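Local coordinates for putative MCP-type signal transduction protein (Campylobacter jejuni subsp. jejuni serotype O:2, PDB 4WY9), which serves as the periplasmic sensory domain of the Campylobacter jejuni chemoreceptor Tlp1, a tandem-PAS module that probably recognises its ligands indirectly, at residues T44-F49 against I170-R175; G262-A267 against A285-V290; Q26-F31 against N270-Q275; K103-Y108 against I122-E127. All coordinates share one frame; numbering follows the deposited sequence. Where two conformers were deposited one is given.

Contact 1 (T44-F49 against I170-R175); sequences TLTEMF and IPIFDR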
# COMPACT_ATOMS: atom_id res chain seq x y z
N THR A 44 1.05 17.94 -12.17
CA THR A 44 1.74 18.30 -13.40
C THR A 44 1.01 17.74 -14.62
O THR A 44 0.85 18.45 -15.64
CB THR A 44 3.21 17.82 -13.36
OG1 THR A 44 3.87 18.46 -12.25
CG2 THR A 44 3.92 18.14 -14.62
N LEU A 45 0.54 16.51 -14.54
CA LEU A 45 -0.18 15.92 -15.68
C LEU A 45 -1.54 16.57 -15.90
O LEU A 45 -1.91 16.83 -17.03
CB LEU A 45 -0.32 14.41 -15.48
CG LEU A 45 0.96 13.59 -15.61
CD1 LEU A 45 0.76 12.14 -15.26
CD2 LEU A 45 1.56 13.74 -17.02
N THR A 46 -2.28 16.89 -14.84
CA THR A 46 -3.55 17.57 -15.03
C THR A 46 -3.32 18.96 -15.63
O THR A 46 -4.07 19.39 -16.51
CB THR A 46 -4.35 17.61 -13.74
OG1 THR A 46 -4.88 16.31 -13.52
CG2 THR A 46 -5.49 18.61 -13.79
N GLU A 47 -2.30 19.68 -15.20
CA GLU A 47 -2.00 20.97 -15.81
C GLU A 47 -1.74 20.77 -17.31
O GLU A 47 -2.22 21.54 -18.13
CB GLU A 47 -0.82 21.63 -15.13
CG GLU A 47 -0.44 23.00 -15.71
CD GLU A 47 -1.61 23.99 -15.77
OE1 GLU A 47 -2.51 23.99 -14.88
OE2 GLU A 47 -1.65 24.82 -16.75
N MET A 48 -1.01 19.72 -17.68
CA MET A 48 -0.75 19.43 -19.08
C MET A 48 -2.03 19.14 -19.83
O MET A 48 -2.27 19.67 -20.92
CB MET A 48 0.23 18.27 -19.22
CG MET A 48 0.36 17.78 -20.66
SD MET A 48 1.33 16.27 -20.78
CE MET A 48 2.94 16.92 -20.51
N PHE A 49 -2.87 18.25 -19.30
CA PHE A 49 -4.05 17.80 -20.04
C PHE A 49 -5.12 18.87 -20.06
O PHE A 49 -6.00 18.88 -20.92
CB PHE A 49 -4.58 16.46 -19.49
CG PHE A 49 -3.85 15.25 -19.99
CD1 PHE A 49 -2.58 14.91 -19.53
CD2 PHE A 49 -4.42 14.43 -20.97
CE1 PHE A 49 -1.90 13.80 -20.03
CE2 PHE A 49 -3.74 13.33 -21.45
CZ PHE A 49 -2.49 13.00 -20.97
N ILE A 170 -4.38 8.51 -8.28
CA ILE A 170 -5.04 9.82 -8.37
C ILE A 170 -5.51 10.04 -9.81
O ILE A 170 -4.77 9.71 -10.76
CB ILE A 170 -4.08 10.95 -7.95
CG1 ILE A 170 -3.55 10.71 -6.53
CG2 ILE A 170 -4.72 12.31 -8.04
CD1 ILE A 170 -2.54 11.74 -6.09
N PRO A 171 -6.72 10.59 -10.01
CA PRO A 171 -7.19 10.94 -11.37
C PRO A 171 -6.40 12.06 -12.00
O PRO A 171 -5.85 12.91 -11.30
CB PRO A 171 -8.63 11.39 -11.14
CG PRO A 171 -8.64 11.86 -9.71
CD PRO A 171 -7.72 10.90 -9.00
N ILE A 172 -6.36 12.02 -13.34
CA ILE A 172 -5.91 13.09 -14.23
C ILE A 172 -7.13 13.67 -14.92
O ILE A 172 -8.02 12.91 -15.30
CB ILE A 172 -4.88 12.56 -15.26
CG1 ILE A 172 -3.74 11.82 -14.56
CG2 ILE A 172 -4.35 13.71 -16.12
CD1 ILE A 172 -3.00 12.68 -13.57
N PHE A 173 -7.17 15.00 -15.08
CA PHE A 173 -8.31 15.64 -15.72
C PHE A 173 -7.93 16.49 -16.92
O PHE A 173 -6.80 17.00 -16.98
CB PHE A 173 -9.04 16.56 -14.71
CG PHE A 173 -9.56 15.85 -13.48
CD1 PHE A 173 -8.77 15.73 -12.35
CD2 PHE A 173 -10.84 15.36 -13.42
CE1 PHE A 173 -9.24 15.10 -11.21
CE2 PHE A 173 -11.31 14.71 -12.29
CZ PHE A 173 -10.53 14.60 -11.19
N ASP A 174 -8.89 16.67 -17.82
CA ASP A 174 -8.71 17.62 -18.92
C ASP A 174 -9.48 18.93 -18.62
O ASP A 174 -10.01 19.11 -17.55
CB ASP A 174 -9.12 16.99 -20.22
CG ASP A 174 -10.60 16.63 -20.31
OD1 ASP A 174 -11.40 17.08 -19.48
OD2 ASP A 174 -11.00 15.97 -21.31
N ARG A 175 -9.51 19.84 -19.59
CA ARG A 175 -10.12 21.17 -19.39
C ARG A 175 -11.65 21.08 -19.32
O ARG A 175 -12.33 22.01 -18.84
CB ARG A 175 -9.65 22.12 -20.46
CG ARG A 175 -9.98 23.56 -20.20
CD ARG A 175 -9.22 24.51 -21.12
NE ARG A 175 -8.27 25.31 -20.34
CZ ARG A 175 -8.61 26.39 -19.64
NH1 ARG A 175 -9.88 26.78 -19.64
NH2 ARG A 175 -7.70 27.10 -18.97
O HOH W 1 -5.33 15.59 -10.95
O HOH W 2 -8.59 19.66 -22.23
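Thr46 OG1 is gripped from the strand side by Phe173 N, which donates a nearly straight bond (3.1 Å, 161° at the hydrogen). The same hydroxyl lies 2.7 Å from a water, W1, which donates to Pro171 O. This ties the long helix 8-51 to strand 163-173 in the sheet of the first PDC sensor domain, a member of the Cache clan. Helix 44-49 and strand 170-173 run in nearly the same direction, 21° apart. Thr46 OG1 stands anti to the carbonyl carbon, beside the backbone N (chi1 -75°), which turns it to the strand. Ser42 O, one helical turn earlier, is a further, weak partner of this oxygen. The hydroxyl also lies at the edge of the Phe173 ring, near its plane. The Phe173 ring also meets Tyr143 edge-to-face.

In the conformer given, Ile172 touches both Leu45 and Phe49. Its CD1 meets Leu45 CB at 3.7 Å, and its CG2 approaches Phe49 CD1 obliquely at 4.0 Å. Val180 and Leu57 also pack on the Phe49 side chain.

Past the end of the strand, water W2 donates to Phe49 O and accepts from Arg175 N. Asp174 OD1 accepts from Lys176 N and Gln178 N, farther along the chain. Phe173 O is buried with no hydrogen-bond partner in the model, and Phe49 CB lies against it at 3.4 Å.

Contact 2 (G262-A267 against A285-V290); sequences GDDSYA and APKYSV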
# COMPACT_ATOMS: atom_id res chain seq x y z
N GLY A 262 -2.95 -19.80 18.86
CA GLY A 262 -3.38 -20.25 20.17
C GLY A 262 -2.69 -19.59 21.35
O GLY A 262 -3.10 -19.84 22.50
N ASP A 263 -1.66 -18.81 21.11
CA ASP A 263 -0.88 -18.26 22.19
C ASP A 263 -1.62 -17.14 22.92
O ASP A 263 -1.96 -16.10 22.34
CB ASP A 263 0.45 -17.68 21.69
CG ASP A 263 1.47 -18.75 21.31
OD1 ASP A 263 1.27 -19.94 21.60
OD2 ASP A 263 2.52 -18.37 20.76
N ASP A 264 -1.78 -17.31 24.22
CA ASP A 264 -2.31 -16.29 25.10
C ASP A 264 -1.25 -15.19 25.25
O ASP A 264 -0.14 -15.47 25.73
CB ASP A 264 -2.68 -16.91 26.44
CG ASP A 264 -3.49 -16.00 27.32
OD1 ASP A 264 -3.64 -14.83 27.00
OD2 ASP A 264 -4.00 -16.50 28.33
N SER A 265 -1.58 -13.97 24.85
CA SER A 265 -0.59 -12.95 24.62
C SER A 265 -0.98 -11.59 25.18
O SER A 265 -2.16 -11.35 25.49
CB SER A 265 -0.32 -12.78 23.11
OG SER A 265 -0.03 -14.04 22.48
N TYR A 266 0.01 -10.70 25.29
CA TYR A 266 -0.23 -9.28 25.30
C TYR A 266 -0.14 -8.79 23.86
O TYR A 266 0.71 -9.25 23.10
CB TYR A 266 0.78 -8.54 26.18
CG TYR A 266 0.73 -8.97 27.63
CD1 TYR A 266 -0.34 -8.66 28.42
CD2 TYR A 266 1.79 -9.67 28.20
CE1 TYR A 266 -0.41 -9.07 29.75
CE2 TYR A 266 1.74 -10.07 29.50
CZ TYR A 266 0.65 -9.76 30.29
OH TYR A 266 0.61 -10.17 31.60
N ALA A 267 -1.00 -7.86 23.47
CA ALA A 267 -0.99 -7.31 22.11
C ALA A 267 -1.13 -5.82 22.15
O ALA A 267 -2.04 -5.32 22.81
CB ALA A 267 -2.09 -7.90 21.26
N ALA A 285 3.21 -10.36 22.27
CA ALA A 285 4.17 -11.08 23.11
C ALA A 285 3.42 -12.17 23.85
O ALA A 285 2.59 -11.86 24.70
CB ALA A 285 4.87 -10.14 24.08
N PRO A 286 3.66 -13.46 23.51
CA PRO A 286 3.03 -14.53 24.32
C PRO A 286 3.36 -14.36 25.78
O PRO A 286 4.52 -14.12 26.13
CB PRO A 286 3.63 -15.82 23.74
CG PRO A 286 3.97 -15.44 22.34
CD PRO A 286 4.45 -14.02 22.41
N LYS A 287 2.36 -14.51 26.64
CA LYS A 287 2.58 -14.28 28.08
C LYS A 287 3.61 -15.23 28.62
O LYS A 287 4.46 -14.88 29.45
CB LYS A 287 1.28 -14.37 28.85
CG LYS A 287 0.30 -13.27 28.52
CD LYS A 287 -1.04 -13.44 29.13
CE LYS A 287 -2.03 -12.40 28.74
NZ LYS A 287 -3.39 -12.66 29.09
N TYR A 288 3.60 -16.48 28.16
CA TYR A 288 4.57 -17.46 28.65
C TYR A 288 6.00 -17.02 28.27
O TYR A 288 6.93 -17.20 29.07
CB TYR A 288 4.28 -18.84 28.06
CG TYR A 288 5.12 -19.90 28.68
CD1 TYR A 288 4.71 -20.57 29.84
CD2 TYR A 288 6.36 -20.25 28.13
CE1 TYR A 288 5.50 -21.52 30.41
CE2 TYR A 288 7.16 -21.22 28.72
CZ TYR A 288 6.73 -21.86 29.84
OH TYR A 288 7.50 -22.84 30.46
N SER A 289 6.17 -16.39 27.09
CA SER A 289 7.48 -15.95 26.66
C SER A 289 7.98 -14.79 27.51
O SER A 289 9.16 -14.62 27.75
CB SER A 289 7.43 -15.53 25.19
OG SER A 289 7.02 -16.61 24.39
N VAL A 290 7.06 -13.96 27.95
CA VAL A 290 7.33 -12.74 28.71
C VAL A 290 7.81 -13.11 30.10
O VAL A 290 8.72 -12.46 30.65
CB VAL A 290 6.01 -11.89 28.75
CG1 VAL A 290 5.93 -10.96 29.85
CG2 VAL A 290 5.84 -11.23 27.38
O HOH W 3 1.46 -17.63 26.45
O HOH W 4 -4.53 -15.03 30.54
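Lys287 lays its chain across the ring of Tyr266 at about a right angle. Its CG sits over one face, offset toward the rim, 4.0 Å from the ring centroid in a CH-pi contact. The pair closes the open end of the antiparallel beta hairpin made by strands 264-274 and 277-286, where the second strand passes into helix 287-291. Beyond CG the lysine chain is extended and reaches Asp264. There NZ forms a salt bridge with OD1 at 3.0 Å, coming from above the carboxylate plane. Asp264 CG is anti to its backbone N (chi1 -169°), which carries the carboxylate toward Lys287. Water W4 joins the other carboxylate oxygen, OD2, to NZ. Lys287 NZ is 5.2 Å from the centroid of the Tyr266 ring, so any cation-pi attraction is weak at most.

Tyr266 OH bonds Thr9 OG1 of helix 8-51, and the side chain also touches Thr12 and Leu16. Val290 CG1 approaches the ring edge at CE2, near the ring plane.

The backbones set these side chains in place. Tyr266 and Ala285 form an antiparallel hydrogen-bonded pair with two bonds of 2.9 Å, Tyr266 N to Ala285 O and Ala285 N to Tyr266 O. Pro286 follows at the N-cap of the helix. Ser265 OG donates to Asp263 O from above the carbonyl plane. Lys287 N donates to Asp264 O at 2.8 Å, almost straight at 174°.

Contact 3 (Q26-F31 against N270-Q275); sequences QTQGIF and NSFKVQ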
# COMPACT_ATOMS: atom_id res chain seq x y z
N GLN A 26 7.08 4.68 11.01
CA GLN A 26 7.90 4.42 9.85
C GLN A 26 7.03 4.09 8.64
O GLN A 26 7.26 4.61 7.55
CB GLN A 26 8.85 3.26 10.12
CG GLN A 26 9.81 3.03 8.97
CD GLN A 26 10.97 2.07 9.36
OE1 GLN A 26 11.02 1.59 10.49
NE2 GLN A 26 11.81 1.78 8.43
N THR A 27 6.00 3.29 8.85
CA THR A 27 5.10 2.91 7.76
C THR A 27 4.30 4.10 7.24
O THR A 27 4.17 4.31 6.02
CB THR A 27 4.16 1.80 8.22
OG1 THR A 27 4.93 0.74 8.81
CG2 THR A 27 3.30 1.25 7.11
N GLN A 28 3.79 4.91 8.15
CA GLN A 28 3.04 6.11 7.80
C GLN A 28 3.92 7.04 6.98
O GLN A 28 3.47 7.65 5.98
CB GLN A 28 2.52 6.81 9.04
CG GLN A 28 1.57 7.96 8.77
CD GLN A 28 0.94 8.51 10.04
OE1 GLN A 28 -0.25 8.62 10.16
NE2 GLN A 28 1.76 8.90 10.92
N GLY A 29 5.20 7.13 7.34
CA GLY A 29 6.10 8.00 6.60
C GLY A 29 6.34 7.54 5.18
O GLY A 29 6.39 8.37 4.27
N ILE A 30 6.47 6.24 4.98
CA ILE A 30 6.65 5.69 3.65
C ILE A 30 5.43 5.96 2.78
O ILE A 30 5.56 6.44 1.63
CB ILE A 30 6.95 4.19 3.74
CG1 ILE A 30 8.38 4.00 4.25
CG2 ILE A 30 6.76 3.48 2.38
CD1 ILE A 30 8.70 2.62 4.77
N PHE A 31 4.23 5.72 3.32
CA PHE A 31 3.01 6.05 2.58
C PHE A 31 3.02 7.54 2.23
O PHE A 31 2.66 7.93 1.12
CB PHE A 31 1.75 5.73 3.40
CG PHE A 31 1.26 4.35 3.24
CD1 PHE A 31 0.62 3.94 2.08
CD2 PHE A 31 1.30 3.45 4.28
CE1 PHE A 31 0.11 2.68 1.95
CE2 PHE A 31 0.75 2.16 4.18
CZ PHE A 31 0.17 1.79 3.02
N ASN A 270 -1.26 0.06 17.25
CA ASN A 270 -1.12 1.47 16.96
C ASN A 270 -1.77 1.72 15.60
O ASN A 270 -1.34 1.15 14.58
CB ASN A 270 0.34 1.92 16.97
CG ASN A 270 0.48 3.40 16.86
OD1 ASN A 270 0.22 3.98 15.81
ND2 ASN A 270 0.85 4.05 17.95
N SER A 271 -2.84 2.49 15.61
CA SER A 271 -3.63 2.80 14.46
C SER A 271 -3.24 4.11 13.86
O SER A 271 -2.99 5.08 14.57
CB SER A 271 -5.12 2.81 14.82
OG SER A 271 -5.57 1.53 15.17
N PHE A 272 -3.24 4.19 12.52
CA PHE A 272 -2.92 5.41 11.83
C PHE A 272 -3.73 5.56 10.54
O PHE A 272 -4.15 4.57 9.95
CB PHE A 272 -1.43 5.53 11.55
CG PHE A 272 -0.86 4.39 10.70
CD1 PHE A 272 -0.47 3.18 11.28
CD2 PHE A 272 -0.66 4.55 9.34
CE1 PHE A 272 0.05 2.17 10.50
CE2 PHE A 272 -0.11 3.53 8.58
CZ PHE A 272 0.27 2.35 9.18
N LYS A 273 -3.92 6.80 10.13
CA LYS A 273 -4.65 7.09 8.93
C LYS A 273 -3.70 7.51 7.85
O LYS A 273 -2.69 8.16 8.11
CB LYS A 273 -5.70 8.18 9.15
CG LYS A 273 -6.89 7.76 10.03
CD LYS A 273 -7.74 8.96 10.34
CE LYS A 273 -8.22 8.92 11.79
NZ LYS A 273 -8.87 10.17 12.23
N VAL A 274 -4.03 7.13 6.63
CA VAL A 274 -3.31 7.54 5.46
C VAL A 274 -4.35 8.01 4.47
O VAL A 274 -5.05 7.20 3.86
CB VAL A 274 -2.47 6.38 4.86
CG1 VAL A 274 -1.82 6.82 3.59
CG2 VAL A 274 -1.43 5.88 5.87
N GLN A 275 -4.47 9.33 4.31
CA GLN A 275 -5.54 9.93 3.51
C GLN A 275 -6.86 9.37 4.00
O GLN A 275 -7.20 9.50 5.18
CB GLN A 275 -5.28 9.71 2.01
CG GLN A 275 -4.04 10.38 1.50
CD GLN A 275 -4.21 11.88 1.35
OE1 GLN A 275 -5.30 12.39 1.04
NE2 GLN A 275 -3.12 12.60 1.56
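Thr27 opens the contact with its methyl, CG2, which meets Phe272 CZ at 3.8 Å. The two side chains cross at about a right angle. This is a helix laid on a beta sheet: the long helix 8-51 packs against strand 264-274 of the five-stranded antiparallel sheet. Helix 26-31 and strand 270-274 run almost parallel, 4° apart, with their axes 9.2 Å apart at the closest. Thr27 OG1 bonds Tyr23 O of its own helix and Tyr195 OH of helix 190-196.

Gln28 comes next. Its side chain and that of Phe272 slide past each other in opposite directions. Gln28 CB lies 3.9 Å from Phe272 CD2, and CG is only slightly farther from the same ring atom. CG is anti to the backbone N (chi1 -172°). The chain is extended from there and brings the amide to the strand near Phe272 CB and Lys273. Phe272 CG lies between its own backbone N and carbonyl carbon (chi1 59°), and the ring it carries lies beside Gln28 CB and CG. Ala24, one turn before Gln28, also touches this phenylalanine.

Phe31 closes the segment one turn after Thr27. It crosses Val274 at about a right angle. Trp279 of the neighbouring strand 277-286 meets the Phe31 ring with the planes at about 35° and also touches Val274, while Ile35 reaches Val274 from the next turn of the helix. Both valine methyls reach Phe31 CB, CG1 at 3.7 Å and CG2 at 4.0 Å.

Contact 4 (K103-Y108 against I122-E127); sequences KFVMLY and IQASDE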
# COMPACT_ATOMS: atom_id res chain seq x y z
N LYS A 103 -5.81 -1.51 -23.98
CA LYS A 103 -5.80 -0.33 -23.15
C LYS A 103 -4.39 0.26 -23.09
O LYS A 103 -3.40 -0.44 -23.25
CB LYS A 103 -6.30 -0.63 -21.74
CG LYS A 103 -7.79 -0.94 -21.76
CD LYS A 103 -8.36 -1.09 -20.42
CE LYS A 103 -9.89 -1.20 -20.57
NZ LYS A 103 -10.26 -2.47 -21.16
N PHE A 104 -4.33 1.56 -22.86
CA PHE A 104 -3.06 2.27 -22.83
C PHE A 104 -2.59 2.48 -21.40
O PHE A 104 -3.17 3.23 -20.63
CB PHE A 104 -3.16 3.62 -23.54
CG PHE A 104 -1.84 4.34 -23.59
CD1 PHE A 104 -0.91 4.04 -24.58
CD2 PHE A 104 -1.50 5.28 -22.63
CE1 PHE A 104 0.31 4.65 -24.61
CE2 PHE A 104 -0.29 5.92 -22.68
CZ PHE A 104 0.62 5.60 -23.66
N VAL A 105 -1.51 1.78 -21.04
CA VAL A 105 -0.93 1.85 -19.71
C VAL A 105 0.59 1.94 -19.84
O VAL A 105 1.22 1.06 -20.43
CB VAL A 105 -1.32 0.65 -18.82
CG1 VAL A 105 -0.60 0.76 -17.48
CG2 VAL A 105 -2.82 0.53 -18.65
N MET A 106 1.17 3.03 -19.35
CA MET A 106 2.61 3.16 -19.23
C MET A 106 3.00 2.67 -17.86
O MET A 106 2.71 3.34 -16.86
CB MET A 106 3.04 4.60 -19.42
CG MET A 106 2.57 5.19 -20.75
SD MET A 106 2.77 7.00 -20.88
CE MET A 106 4.48 7.11 -21.21
N LEU A 107 3.65 1.50 -17.79
CA LEU A 107 3.99 0.85 -16.54
C LEU A 107 5.50 0.82 -16.40
O LEU A 107 6.19 0.34 -17.31
CB LEU A 107 3.42 -0.56 -16.49
CG LEU A 107 3.71 -1.43 -15.25
CD1 LEU A 107 3.14 -0.80 -13.98
CD2 LEU A 107 3.18 -2.83 -15.45
N TYR A 108 6.01 1.29 -15.25
CA TYR A 108 7.44 1.34 -14.99
C TYR A 108 7.82 0.56 -13.74
O TYR A 108 7.09 0.60 -12.74
CB TYR A 108 7.88 2.81 -14.85
CG TYR A 108 7.74 3.56 -16.15
CD1 TYR A 108 6.55 4.15 -16.52
CD2 TYR A 108 8.82 3.67 -17.03
CE1 TYR A 108 6.44 4.82 -17.72
CE2 TYR A 108 8.70 4.32 -18.22
CZ TYR A 108 7.50 4.91 -18.56
OH TYR A 108 7.35 5.58 -19.76
N ILE A 122 8.06 -1.52 -18.56
CA ILE A 122 7.86 -2.95 -18.71
C ILE A 122 6.51 -3.19 -19.32
O ILE A 122 5.70 -2.26 -19.43
CB ILE A 122 7.94 -3.68 -17.34
CG1 ILE A 122 6.87 -3.16 -16.37
CG2 ILE A 122 9.33 -3.53 -16.74
CD1 ILE A 122 6.62 -4.06 -15.18
N GLN A 123 6.26 -4.42 -19.73
CA GLN A 123 5.00 -4.73 -20.41
C GLN A 123 3.81 -4.44 -19.50
O GLN A 123 3.71 -5.02 -18.42
CB GLN A 123 4.97 -6.17 -20.89
CG GLN A 123 3.68 -6.55 -21.60
CD GLN A 123 3.48 -5.76 -22.86
OE1 GLN A 123 4.29 -5.83 -23.77
NE2 GLN A 123 2.39 -5.03 -22.91
N ALA A 124 2.90 -3.57 -19.96
CA ALA A 124 1.68 -3.28 -19.22
C ALA A 124 0.66 -4.37 -19.31
O ALA A 124 0.63 -5.14 -20.27
CB ALA A 124 1.08 -2.01 -19.66
N SER A 125 -0.20 -4.44 -18.31
CA SER A 125 -1.17 -5.47 -18.19
C SER A 125 -2.50 -4.92 -17.78
O SER A 125 -2.58 -3.87 -17.13
CB SER A 125 -0.70 -6.48 -17.08
OG SER A 125 -1.70 -7.08 -16.46
N ASP A 126 -3.58 -5.61 -18.14
CA ASP A 126 -4.91 -5.21 -17.71
C ASP A 126 -5.10 -5.30 -16.21
O ASP A 126 -6.07 -4.76 -15.66
CB ASP A 126 -5.97 -6.05 -18.45
CG ASP A 126 -6.18 -5.53 -19.87
OD1 ASP A 126 -6.29 -4.31 -20.03
OD2 ASP A 126 -6.23 -6.33 -20.81
N GLU A 127 -4.19 -5.98 -15.51
CA GLU A 127 -4.24 -6.01 -14.04
C GLU A 127 -4.24 -4.58 -13.50
O GLU A 127 -4.86 -4.28 -12.49
CB GLU A 127 -3.07 -6.78 -13.49
CG GLU A 127 -3.06 -6.95 -12.01
CD GLU A 127 -2.18 -8.12 -11.56
OE1 GLU A 127 -1.07 -7.86 -11.19
OE2 GLU A 127 -2.60 -9.27 -11.69
O HOH W 5 -8.90 -3.87 -19.10
O HOH W 6 4.48 0.11 -20.10
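Leu107 meets Ile122 in the innermost layer, with Leu107 CD2 and Ile122 CD1 3.7 Å apart. The contact lies at the end of strand 119-122, which pairs with strand 104-110 in an antiparallel sheet of the first PDC sensor domain, and the chain then leaves the sheet toward helix 126-129. Ile122 CG1 lies between its backbone N and carbonyl carbon (chi1 60°), and packs on Leu107 CG. Ala124 CB touches Val105 CB at 3.7 Å and also lies close to Val105 O.

The backbone positions this apolar layer. Ile122 N donates to Leu107 O at 2.9 Å in a nearly straight bond (169°). Water W6 joins the same two residues: it accepts from Leu107 N and donates to Ile122 O. Ala124 also has a backbone hydrogen bond with Phe96. Gln123 NE2 donates in the plane of its amide to a lone pair of Ala124 O, and also bonds Lys95 O.

Farther out, Asp126 OD1 lies beside the Lys103 chain, 3.8 Å from CD. The charges stay beyond salt-bridge range. Water W5 accepts from Lys103 NZ and makes a weak bond to Asp126 OD1, whose stronger partner is Thr99 OG1. Thr99 OG1 also bonds Lys103 N, so Thr99 touches both segments. Ser125 is the N-cap of the following helix: its OG accepts from Glu127 N at 2.9 Å.

Overall arrangement
The four contacts are spread along an elongated chain. Contacts 1 and 2 lie on opposite sides of its centre, with centres 51 Å apart. Helix 8-51 links contacts 1 and 3, whose centres are 27 Å apart. It packs on one sheet at contact 1 and on the other at contact 3, so a single helix spans both sensory modules. Contacts 1 and 4 reach the same seven-stranded sheet. Contacts 2 and 3 share strand 264-274 of the five-stranded sheet. Along the chain, contact 4 is nested in the loop closed by contact 1, and contact 1 in the loop closed by contact 3. Contacts 2 and 3 cross. The second sheet thus returns to the helix that begins the chain.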